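Local coordinates for dimethyladenosine transferase, putative (Plasmodium falciparum, PDB 2H1R), which probably methylates adenines in ribosomal RNA as an S-adenosyl-L-methionine-dependent dimethyltransferase, the part described here comprising its Rossmann-like catalytic domain and the helices that follow, at residues K81-C84 and L85-Y89; L138-Q141 and K142-E146; L149-V152 and G153-N156; N156-R159 and L160-N163. One frame throughout, in Å; residues are numbered along the deposited sequence.

Contact 1 of 4, residues K81-C84 and L85-Y89; sequences KKRC and LYEGY
A Schellman motif ends helix 74-86, the helix of the beta-alpha-beta unit between strands 66-70 and 92-93, and its backbone closure runs from Cys84 and Leu85 to Tyr89 and Gly88. Leu85 N and Tyr86 N still make ordinary helical bonds to Lys81 O and Lys82 O. Gly88 then takes a positive phi of 96°, where a CB would be jammed against the preceding carbonyl; Gly88 N bonds to Leu85 O at 2.9 Å, and Tyr89 N reaches back to Cys84 O, also at 2.9 Å. Cys84 O receives a second, weak bond from Glu87 N. The Cys84 side chain is buried against Val58, Leu61 and Leu92, and its CB lies 4.5 Å from Tyr89 CB. Arg83 runs extended, CG opposite its own N (chi1 -179°), and lays NE against Glu87 OE2 at 3.0 Å. This salt bridge is nearly straight (168°): the oxygen sits at the guanidinium edge, in its plane, and is met on its syn side but somewhat out of the carboxylate plane, the two flat groups being steeply inclined to each other. Arg83 NH1 is spoken for elsewhere, by Thr53 O and Asn55 OD1 in the glycine-rich loop after strand 45-49. The bent Lys81 chain brings NZ within 3.5 Å of Leu85 CG, and a water joins NZ to Tyr89 O, 2.8 Å from each. Glu87 thus probably offsets the charge of Arg83 and helps hold its guanidinium toward that loop, while Lys81, through the water, ties the departing chain to the last helical turns.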
loop_
_atom_site.group_PDB
_atom_site.type_symbol
_atom_site.label_atom_id
_atom_site.label_comp_id
_atom_site.label_asym_id
_atom_site.label_seq_id
_atom_site.Cartn_x
_atom_site.Cartn_y
_atom_site.Cartn_z
ATOM N N LYS A 81 18.916 -22.375 -3.336
ATOM C CA LYS A 81 20.286 -22.182 -2.852
ATOM C C LYS A 81 21.294 -23.011 -3.642
ATOM O O LYS A 81 22.244 -22.465 -4.176
ATOM C CB LYS A 81 20.365 -22.521 -1.370
ATOM C CG LYS A 81 20.642 -21.323 -0.471
ATOM C CD LYS A 81 22.158 -21.206 -0.147
ATOM C CE LYS A 81 22.866 -19.991 -0.810
ATOM N NZ LYS A 81 22.974 -20.076 -2.321
ATOM N N LYS A 82 21.066 -24.321 -3.755
ATOM C CA LYS A 82 21.937 -25.192 -4.571
ATOM C C LYS A 82 22.027 -24.740 -6.010
ATOM O O LYS A 82 23.119 -24.728 -6.608
ATOM C CB LYS A 82 21.455 -26.645 -4.540
ATOM C CG LYS A 82 21.798 -27.336 -3.234
ATOM C CD LYS A 82 21.076 -28.675 -3.095
ATOM C CE LYS A 82 21.252 -29.207 -1.679
ATOM N NZ LYS A 82 20.264 -30.298 -1.399
ATOM N N ARG A 83 20.880 -24.379 -6.572
ATOM C CA ARG A 83 20.811 -23.928 -7.946
ATOM C C ARG A 83 21.659 -22.682 -8.184
ATOM O O ARG A 83 22.433 -22.623 -9.138
ATOM C CB ARG A 83 19.366 -23.624 -8.328
ATOM C CG ARG A 83 19.232 -23.183 -9.756
ATOM C CD ARG A 83 17.836 -22.754 -10.074
ATOM N NE ARG A 83 17.787 -22.331 -11.461
ATOM C CZ ARG A 83 16.679 -22.022 -12.098
ATOM N NH1 ARG A 83 15.514 -22.093 -11.471
ATOM N NH2 ARG A 83 16.753 -21.635 -13.366
ATOM N N CYS A 84 21.487 -21.686 -7.325
ATOM C CA CYS A 84 22.193 -20.412 -7.487
ATOM C C CYS A 84 23.722 -20.593 -7.331
ATOM O O CYS A 84 24.489 -20.073 -8.137
ATOM C CB CYS A 84 21.617 -19.383 -6.521
ATOM S SG CYS A 84 19.851 -18.962 -6.947
ATOM N N LEU A 85 24.133 -21.347 -6.315
ATOM C CA LEU A 85 25.544 -21.702 -6.106
ATOM C C LEU A 85 26.111 -22.354 -7.356
ATOM O O LEU A 85 27.144 -21.926 -7.874
ATOM C CB LEU A 85 25.697 -22.633 -4.899
ATOM C CG LEU A 85 25.599 -22.016 -3.497
ATOM C CD1 LEU A 85 25.450 -23.072 -2.415
ATOM C CD2 LEU A 85 26.833 -21.136 -3.211
ATOM N N TYR A 86 25.394 -23.358 -7.867
ATOM C CA TYR A 86 25.768 -24.074 -9.094
ATOM C C TYR A 86 25.995 -23.178 -10.295
ATOM O O TYR A 86 26.901 -23.440 -11.131
ATOM C CB TYR A 86 24.703 -25.119 -9.459
ATOM C CG TYR A 86 25.108 -25.990 -10.627
ATOM C CD1 TYR A 86 25.977 -27.063 -10.439
ATOM C CD2 TYR A 86 24.645 -25.729 -11.919
ATOM C CE1 TYR A 86 26.374 -27.868 -11.515
ATOM C CE2 TYR A 86 25.028 -26.530 -13.004
ATOM C CZ TYR A 86 25.894 -27.602 -12.786
ATOM O OH TYR A 86 26.285 -28.420 -13.836
ATOM N N GLU A 87 25.161 -22.152 -10.433
ATOM C CA GLU A 87 25.307 -21.245 -11.562
ATOM C C GLU A 87 26.350 -20.153 -11.303
ATOM O O GLU A 87 26.560 -19.293 -12.147
ATOM C CB GLU A 87 23.953 -20.649 -11.976
ATOM C CG GLU A 87 22.937 -21.735 -12.362
ATOM C CD GLU A 87 21.564 -21.193 -12.726
ATOM O OE1 GLU A 87 21.474 -20.007 -13.135
ATOM O OE2 GLU A 87 20.573 -21.976 -12.630
ATOM N N GLY A 88 26.993 -20.198 -10.142
ATOM C CA GLY A 88 28.126 -19.288 -9.828
ATOM C C GLY A 88 27.771 -18.036 -9.046
ATOM O O GLY A 88 28.549 -17.075 -9.037
ATOM N N TYR A 89 26.596 -18.026 -8.405
ATOM C CA TYR A 89 26.147 -16.870 -7.630
ATOM C C TYR A 89 26.290 -17.140 -6.153
ATOM O O TYR A 89 25.660 -18.052 -5.591
ATOM C CB TYR A 89 24.700 -16.443 -7.967
ATOM C CG TYR A 89 24.430 -16.283 -9.451
ATOM C CD1 TYR A 89 25.022 -15.252 -10.183
ATOM C CD2 TYR A 89 23.567 -17.142 -10.119
ATOM C CE1 TYR A 89 24.769 -15.104 -11.544
ATOM C CE2 TYR A 89 23.317 -16.998 -11.471
ATOM C CZ TYR A 89 23.936 -15.993 -12.180
ATOM O OH TYR A 89 23.684 -15.842 -13.518
HETATM O O HOH W 1 24.546 -17.862 -3.065
#

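Contact 2 of 4, residues L138-Q141 and K142-E146; sequences LMFQ and KEFAE
Phe140 meets Phe144 and Ala145 where strand 135-141 of the Rossmann-like sheet turns directly into helix 142-148. Its ring, swung beside its own backbone N (chi1 -65°), presents one face to Phe144 CD2, which sits over the rim 3.6 Å from Phe140 CD1. The rings are inclined at 43°, with centroids 4.9 Å apart, an oblique pairing. At the root of the side chain, Phe140 CB packs on Ala145 CB at 4.2 Å. Ser119 and Ile123 of helix 119-128 add to this apolar cluster. Ile114 and Tyr116, of the Asn-Ile-Pro-Tyr motif beginning at Asn113, a predicted S-adenosyl-L-methionine ligand, also pack on the rings. Gln141 comes next, at the N-cap position. Its carbonyl starts the helix: Ala145 N bonds to Gln141 O at 3.2 Å, nearly straight, and Phe144 N adds a weak bond to the same oxygen. Its side chain is extended beyond CG and points back, against the run of the helix; Glu143, bent at chi2 (66°), turns its carboxylate the same way. The amide N-H points almost straight at the acid, within the amide plane, and Gln141 NE2 lies 2.6 Å from Glu143 OE2, near the line of that oxygen's C-O bond.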
loop_
_atom_site.group_PDB
_atom_site.type_symbol
_atom_site.label_atom_id
_atom_site.label_comp_id
_atom_site.label_asym_id
_atom_site.label_seq_id
_atom_site.Cartn_x
_atom_site.Cartn_y
_atom_site.Cartn_z
ATOM N N LEU A 138 5.170 -6.152 -8.038
ATOM C CA LEU A 138 4.339 -7.062 -7.233
ATOM C C LEU A 138 3.285 -7.739 -8.103
ATOM O O LEU A 138 2.592 -7.064 -8.857
ATOM C CB LEU A 138 3.682 -6.298 -6.055
ATOM C CG LEU A 138 4.596 -5.509 -5.065
ATOM C CD1 LEU A 138 3.814 -4.557 -4.134
ATOM C CD2 LEU A 138 5.459 -6.396 -4.240
ATOM N N MET A 139 3.147 -9.054 -7.975
ATOM C CA MET A 139 2.073 -9.757 -8.673
ATOM C C MET A 139 0.926 -10.084 -7.708
ATOM O O MET A 139 1.145 -10.621 -6.618
ATOM C CB MET A 139 2.614 -10.986 -9.394
ATOM C CG MET A 139 1.560 -11.838 -10.046
ATOM S SD MET A 139 2.362 -12.947 -11.201
ATOM C CE MET A 139 2.932 -14.197 -10.097
ATOM N N PHE A 140 -0.276 -9.670 -8.091
ATOM C CA PHE A 140 -1.482 -9.896 -7.286
ATOM C C PHE A 140 -2.562 -10.562 -8.126
ATOM O O PHE A 140 -2.638 -10.373 -9.335
ATOM C CB PHE A 140 -2.078 -8.564 -6.770
ATOM C CG PHE A 140 -1.210 -7.805 -5.788
ATOM C CD1 PHE A 140 -1.168 -8.170 -4.444
ATOM C CD2 PHE A 140 -0.522 -6.667 -6.193
ATOM C CE1 PHE A 140 -0.392 -7.464 -3.527
ATOM C CE2 PHE A 140 0.261 -5.932 -5.283
ATOM C CZ PHE A 140 0.325 -6.344 -3.931
ATOM N N GLN A 141 -3.454 -11.293 -7.474
ATOM C CA GLN A 141 -4.679 -11.733 -8.139
ATOM C C GLN A 141 -5.381 -10.522 -8.784
ATOM O O GLN A 141 -5.356 -9.422 -8.215
ATOM C CB GLN A 141 -5.556 -12.458 -7.116
ATOM C CG GLN A 141 -6.478 -13.506 -7.699
ATOM C CD GLN A 141 -7.239 -14.287 -6.629
ATOM O OE1 GLN A 141 -6.649 -15.043 -5.857
ATOM N NE2 GLN A 141 -8.563 -14.134 -6.612
ATOM N N LYS A 142 -5.967 -10.704 -9.980
ATOM C CA LYS A 142 -6.448 -9.600 -10.820
ATOM C C LYS A 142 -7.372 -8.603 -10.111
ATOM O O LYS A 142 -7.281 -7.390 -10.328
ATOM C CB LYS A 142 -7.186 -10.145 -12.051
ATOM C CG LYS A 142 -7.714 -9.075 -13.022
ATOM C CD LYS A 142 -8.543 -9.685 -14.178
ATOM C CE LYS A 142 -9.988 -10.025 -13.751
ATOM N NZ LYS A 142 -10.712 -10.760 -14.849
ATOM N N GLU A 143 -8.260 -9.147 -9.290
ATOM C CA GLU A 143 -9.343 -8.384 -8.657
ATOM C C GLU A 143 -8.711 -7.373 -7.672
ATOM O O GLU A 143 -9.091 -6.182 -7.648
ATOM C CB GLU A 143 -10.308 -9.344 -7.931
ATOM C CG GLU A 143 -10.871 -10.587 -8.750
ATOM C CD GLU A 143 -9.838 -11.669 -9.179
ATOM O OE1 GLU A 143 -9.249 -11.538 -10.258
ATOM O OE2 GLU A 143 -9.649 -12.687 -8.475
ATOM N N PHE A 144 -7.708 -7.838 -6.920
ATOM C CA PHE A 144 -7.010 -6.971 -5.964
ATOM C C PHE A 144 -6.224 -5.885 -6.680
ATOM O O PHE A 144 -6.299 -4.727 -6.317
ATOM C CB PHE A 144 -6.103 -7.775 -5.026
ATOM C CG PHE A 144 -5.478 -6.936 -3.943
ATOM C CD1 PHE A 144 -6.149 -6.712 -2.747
ATOM C CD2 PHE A 144 -4.234 -6.353 -4.118
ATOM C CE1 PHE A 144 -5.575 -5.925 -1.745
ATOM C CE2 PHE A 144 -3.663 -5.568 -3.108
ATOM C CZ PHE A 144 -4.337 -5.347 -1.933
ATOM N N ALA A 145 -5.455 -6.266 -7.698
ATOM C CA ALA A 145 -4.758 -5.282 -8.516
ATOM C C ALA A 145 -5.687 -4.253 -9.156
ATOM O O ALA A 145 -5.308 -3.100 -9.253
ATOM C CB ALA A 145 -3.905 -5.959 -9.551
ATOM N N GLU A 146 -6.889 -4.655 -9.601
ATOM C CA GLU A 146 -7.812 -3.682 -10.239
ATOM C C GLU A 146 -8.198 -2.584 -9.225
ATOM O O GLU A 146 -8.312 -1.429 -9.580
ATOM C CB GLU A 146 -9.130 -4.319 -10.696
ATOM C CG GLU A 146 -9.202 -5.196 -11.952
ATOM C CD GLU A 146 -10.649 -5.740 -12.088
ATOM O OE1 GLU A 146 -11.618 -4.914 -11.984
ATOM O OE2 GLU A 146 -10.837 -6.984 -12.239
#

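Contact 3 of 4, residues L149-V152 and G153-N156; sequences LANV and GDSN
Asp154 closes a type II beta turn on Asn151, in the surface loop between helices 142-148 and 159-167. Its backbone N bonds to Asn151 O at 3.1 Å, approaching from above the carbonyl plane. The side chain begins with CB, 3.5 Å from that same Asn151 O, and turns beside its own N (chi1 -69°), which sends the carboxylate back along Asn151. CG comes next, 3.9 Å from Asn151 CB; the two side chains run abreast, pointing the same way, with their flat ends at right angles. At the tip the two oxygens part company. OD2 lies close to Asn151 CB and takes a hydrogen bond from a water that also accepts from Asn151 N and donates to Asn156 OD1, so that one water joins three residues of the loop. OD1 takes another from a second water, which also donates to Val152 O. Gly153, at the third position of the turn where glycine is common, has a phi of 91°, at which a side chain would collide with Val152 O. Its carbonyl and Ser155 OG both receive Arg220 NH2, which links the loop to the chain beyond helix 205-216. Farther along, Asn156 has CG tucked between its N and carbonyl carbon (chi1 64°), facing its amide back across the loop onto Ala150: OD1 stands 3.7 Å from Ala150 CB, and the bridging water lies 3.0 Å from Asn156 OD1.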
loop_
_atom_site.group_PDB
_atom_site.type_symbol
_atom_site.label_atom_id
_atom_site.label_comp_id
_atom_site.label_asym_id
_atom_site.label_seq_id
_atom_site.Cartn_x
_atom_site.Cartn_y
_atom_site.Cartn_z
ATOM N N LEU A 149 -5.475 -0.129 -8.731
ATOM C CA LEU A 149 -5.372 0.652 -9.958
ATOM C C LEU A 149 -6.672 1.433 -10.251
ATOM O O LEU A 149 -6.791 2.100 -11.267
ATOM C CB LEU A 149 -5.077 -0.294 -11.148
ATOM C CG LEU A 149 -3.650 -0.896 -11.158
ATOM C CD1 LEU A 149 -3.549 -2.081 -12.154
ATOM C CD2 LEU A 149 -2.677 0.161 -11.479
ATOM N N ALA A 150 -7.641 1.332 -9.368
ATOM C CA ALA A 150 -8.960 1.958 -9.625
ATOM C C ALA A 150 -8.980 3.452 -9.958
ATOM O O ALA A 150 -8.173 4.276 -9.446
ATOM C CB ALA A 150 -9.933 1.590 -8.543
ATOM N N ASN A 151 -9.897 3.825 -10.858
ATOM C CA ASN A 151 -10.086 5.240 -11.191
ATOM C C ASN A 151 -11.008 5.943 -10.195
ATOM O O ASN A 151 -11.949 5.353 -9.664
ATOM C CB ASN A 151 -10.672 5.404 -12.598
ATOM C CG ASN A 151 -9.835 4.715 -13.663
ATOM O OD1 ASN A 151 -10.313 3.802 -14.333
ATOM N ND2 ASN A 151 -8.595 5.146 -13.824
ATOM N N VAL A 152 -10.730 7.221 -9.970
ATOM C CA VAL A 152 -11.539 8.031 -9.041
ATOM C C VAL A 152 -12.988 8.076 -9.552
ATOM O O VAL A 152 -13.227 8.266 -10.748
ATOM C CB VAL A 152 -10.945 9.426 -8.856
ATOM C CG1 VAL A 152 -10.841 10.151 -10.172
ATOM C CG2 VAL A 152 -11.753 10.289 -7.830
ATOM N N GLY A 153 -13.935 7.837 -8.662
ATOM C CA GLY A 153 -15.343 7.897 -9.038
ATOM C C GLY A 153 -15.927 6.559 -9.511
ATOM O O GLY A 153 -17.150 6.421 -9.529
ATOM N N ASP A 154 -15.084 5.579 -9.865
ATOM C CA ASP A 154 -15.556 4.180 -10.175
ATOM C C ASP A 154 -15.959 3.472 -8.902
ATOM O O ASP A 154 -15.428 3.782 -7.817
ATOM C CB ASP A 154 -14.521 3.353 -10.959
ATOM C CG ASP A 154 -14.297 3.848 -12.411
ATOM O OD1 ASP A 154 -14.994 4.767 -12.895
ATOM O OD2 ASP A 154 -13.421 3.271 -13.106
ATOM N N SER A 155 -16.924 2.541 -8.983
ATOM C CA SER A 155 -17.453 1.935 -7.765
ATOM C C SER A 155 -16.458 1.036 -7.040
ATOM O O SER A 155 -16.670 0.725 -5.869
ATOM C CB SER A 155 -18.757 1.166 -8.032
ATOM O OG SER A 155 -19.769 2.069 -8.452
ATOM N N ASN A 156 -15.395 0.624 -7.719
ATOM C CA ASN A 156 -14.350 -0.219 -7.040
ATOM C C ASN A 156 -13.211 0.657 -6.462
ATOM O O ASN A 156 -12.191 0.143 -5.981
ATOM C CB ASN A 156 -13.767 -1.313 -7.975
ATOM C CG ASN A 156 -13.023 -0.728 -9.156
ATOM O OD1 ASN A 156 -13.290 0.402 -9.593
ATOM N ND2 ASN A 156 -12.051 -1.489 -9.684
HETATM O O HOH W 2 -11.650 1.738 -11.665
HETATM O O HOH W 3 -15.163 7.447 -12.703
#

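Contact 4 of 4, residues N156-R159 and L160-N163; sequences NYSR and LTIN
Thr161 OG1 accepts a hydrogen bond from Ser158 N at 3.2 Å and gives one to Arg147 O of helix 142-148. This is one half of a capping box: Ser158 is the N-cap of helix 159-167, and the threonine in its first turn closes on the backbone N-H of the cap. With OG1 beside its own N (chi1 -40°), Thr161 turns its hydroxyl to the cap and its methyl CG2 to Tyr157 CD1, 3.7 Å away. The helix proper starts with Ile162 N on Ser158 O at 3.1 Å and Asn163 N on Arg159 O at 2.9 Å. Tyr157 crosses both Thr161 and Ile162 at about a right angle; its OH donates to Leu277 O, next to helix 279-291. Arg159 and Asn163, one turn apart, run side by side toward helix 205-216. There Asp209 OD1 receives both Arg159 NH2 in a salt bridge and Asn163 ND2 in a hydrogen bond, which probably offsets the arginine's charge in this partly buried place. Behind these polar ends, Arg159 CG passes 3.7 Å from Asn163 ND2, and Ile162 CG1 lies 3.5 Å from Tyr157 CZ.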
loop_
_atom_site.group_PDB
_atom_site.type_symbol
_atom_site.label_atom_id
_atom_site.label_comp_id
_atom_site.label_asym_id
_atom_site.label_seq_id
_atom_site.Cartn_x
_atom_site.Cartn_y
_atom_site.Cartn_z
ATOM N N ASN A 156 -15.395 0.624 -7.719
ATOM C CA ASN A 156 -14.350 -0.219 -7.040
ATOM C C ASN A 156 -13.211 0.657 -6.462
ATOM O O ASN A 156 -12.191 0.143 -5.981
ATOM C CB ASN A 156 -13.767 -1.313 -7.975
ATOM C CG ASN A 156 -13.023 -0.728 -9.156
ATOM O OD1 ASN A 156 -13.290 0.402 -9.593
ATOM N ND2 ASN A 156 -12.051 -1.489 -9.684
ATOM N N TYR A 157 -13.386 1.964 -6.486
ATOM C CA TYR A 157 -12.380 2.906 -5.914
ATOM C C TYR A 157 -12.597 2.955 -4.408
ATOM O O TYR A 157 -13.716 3.122 -3.962
ATOM C CB TYR A 157 -12.579 4.255 -6.582
ATOM C CG TYR A 157 -11.674 5.388 -6.157
ATOM C CD1 TYR A 157 -10.338 5.426 -6.553
ATOM C CD2 TYR A 157 -12.174 6.437 -5.386
ATOM C CE1 TYR A 157 -9.507 6.518 -6.218
ATOM C CE2 TYR A 157 -11.366 7.520 -5.051
ATOM C CZ TYR A 157 -10.024 7.530 -5.436
ATOM O OH TYR A 157 -9.223 8.604 -5.092
ATOM N N SER A 158 -11.530 2.769 -3.618
ATOM C CA SER A 158 -11.712 2.497 -2.182
ATOM C C SER A 158 -10.602 3.137 -1.328
ATOM O O SER A 158 -9.685 3.798 -1.875
ATOM C CB SER A 158 -11.788 0.986 -1.924
ATOM O OG SER A 158 -10.496 0.403 -2.076
ATOM N N ARG A 159 -10.713 2.945 -0.018
ATOM C CA ARG A 159 -9.677 3.416 0.930
ATOM C C ARG A 159 -8.317 2.816 0.541
ATOM O O ARG A 159 -7.316 3.523 0.529
ATOM C CB ARG A 159 -10.056 3.013 2.336
ATOM C CG ARG A 159 -9.053 3.481 3.423
ATOM C CD ARG A 159 -9.552 3.125 4.796
ATOM N NE ARG A 159 -10.020 1.739 4.872
ATOM C CZ ARG A 159 -9.268 0.715 5.266
ATOM N NH1 ARG A 159 -9.776 -0.510 5.280
ATOM N NH2 ARG A 159 -8.013 0.905 5.658
ATOM N N LEU A 160 -8.295 1.540 0.152
ATOM C CA LEU A 160 -7.044 0.916 -0.330
ATOM C C LEU A 160 -6.411 1.726 -1.424
ATOM O O LEU A 160 -5.200 2.043 -1.377
ATOM C CB LEU A 160 -7.300 -0.505 -0.874
ATOM C CG LEU A 160 -6.201 -1.082 -1.788
ATOM C CD1 LEU A 160 -4.909 -1.329 -0.977
ATOM C CD2 LEU A 160 -6.671 -2.382 -2.482
ATOM N N THR A 161 -7.215 2.055 -2.442
ATOM C CA THR A 161 -6.747 2.822 -3.575
ATOM C C THR A 161 -6.133 4.139 -3.189
ATOM O O THR A 161 -5.055 4.497 -3.699
ATOM C CB THR A 161 -7.870 3.113 -4.636
ATOM O OG1 THR A 161 -8.713 1.959 -4.796
ATOM C CG2 THR A 161 -7.237 3.501 -5.931
ATOM N N ILE A 162 -6.797 4.884 -2.313
ATOM C CA ILE A 162 -6.259 6.190 -1.957
ATOM C C ILE A 162 -4.972 6.051 -1.116
ATOM O O ILE A 162 -4.026 6.800 -1.344
ATOM C CB ILE A 162 -7.304 7.107 -1.292
ATOM C CG1 ILE A 162 -8.435 7.403 -2.272
ATOM C CG2 ILE A 162 -6.676 8.466 -0.909
ATOM C CD1 ILE A 162 -9.520 8.414 -1.727
ATOM N N ASN A 163 -4.941 5.095 -0.196
ATOM C CA ASN A 163 -3.698 4.767 0.559
ATOM C C ASN A 163 -2.512 4.529 -0.332
ATOM O O ASN A 163 -1.444 5.178 -0.185
ATOM C CB ASN A 163 -3.918 3.605 1.499
ATOM C CG ASN A 163 -4.577 4.041 2.781
ATOM O OD1 ASN A 163 -4.413 5.175 3.192
ATOM N ND2 ASN A 163 -5.333 3.177 3.396
#

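Overall arrangement
Contacts 2, 3 and 4 follow one another along the chain, from the strand end at 138-141 through helix 142-148 and the exposed loop to helix 159-167; contact 1 stands apart, about 41 Å from contact 4 between centres, on the helix beside strand 92-93, an outermost strand of the sheet. Contacts 1 and 3 are surface features, a helix end and a turn, where glycines, waters and charged groups do the work. Contacts 2 and 4 are partly buried helix starts with aromatic and apolar packing beside their caps. They touch through Phe144 and Leu160, while Asn156 belongs to both contacts 3 and 4, and Tyr157 packs against the turn of contact 3.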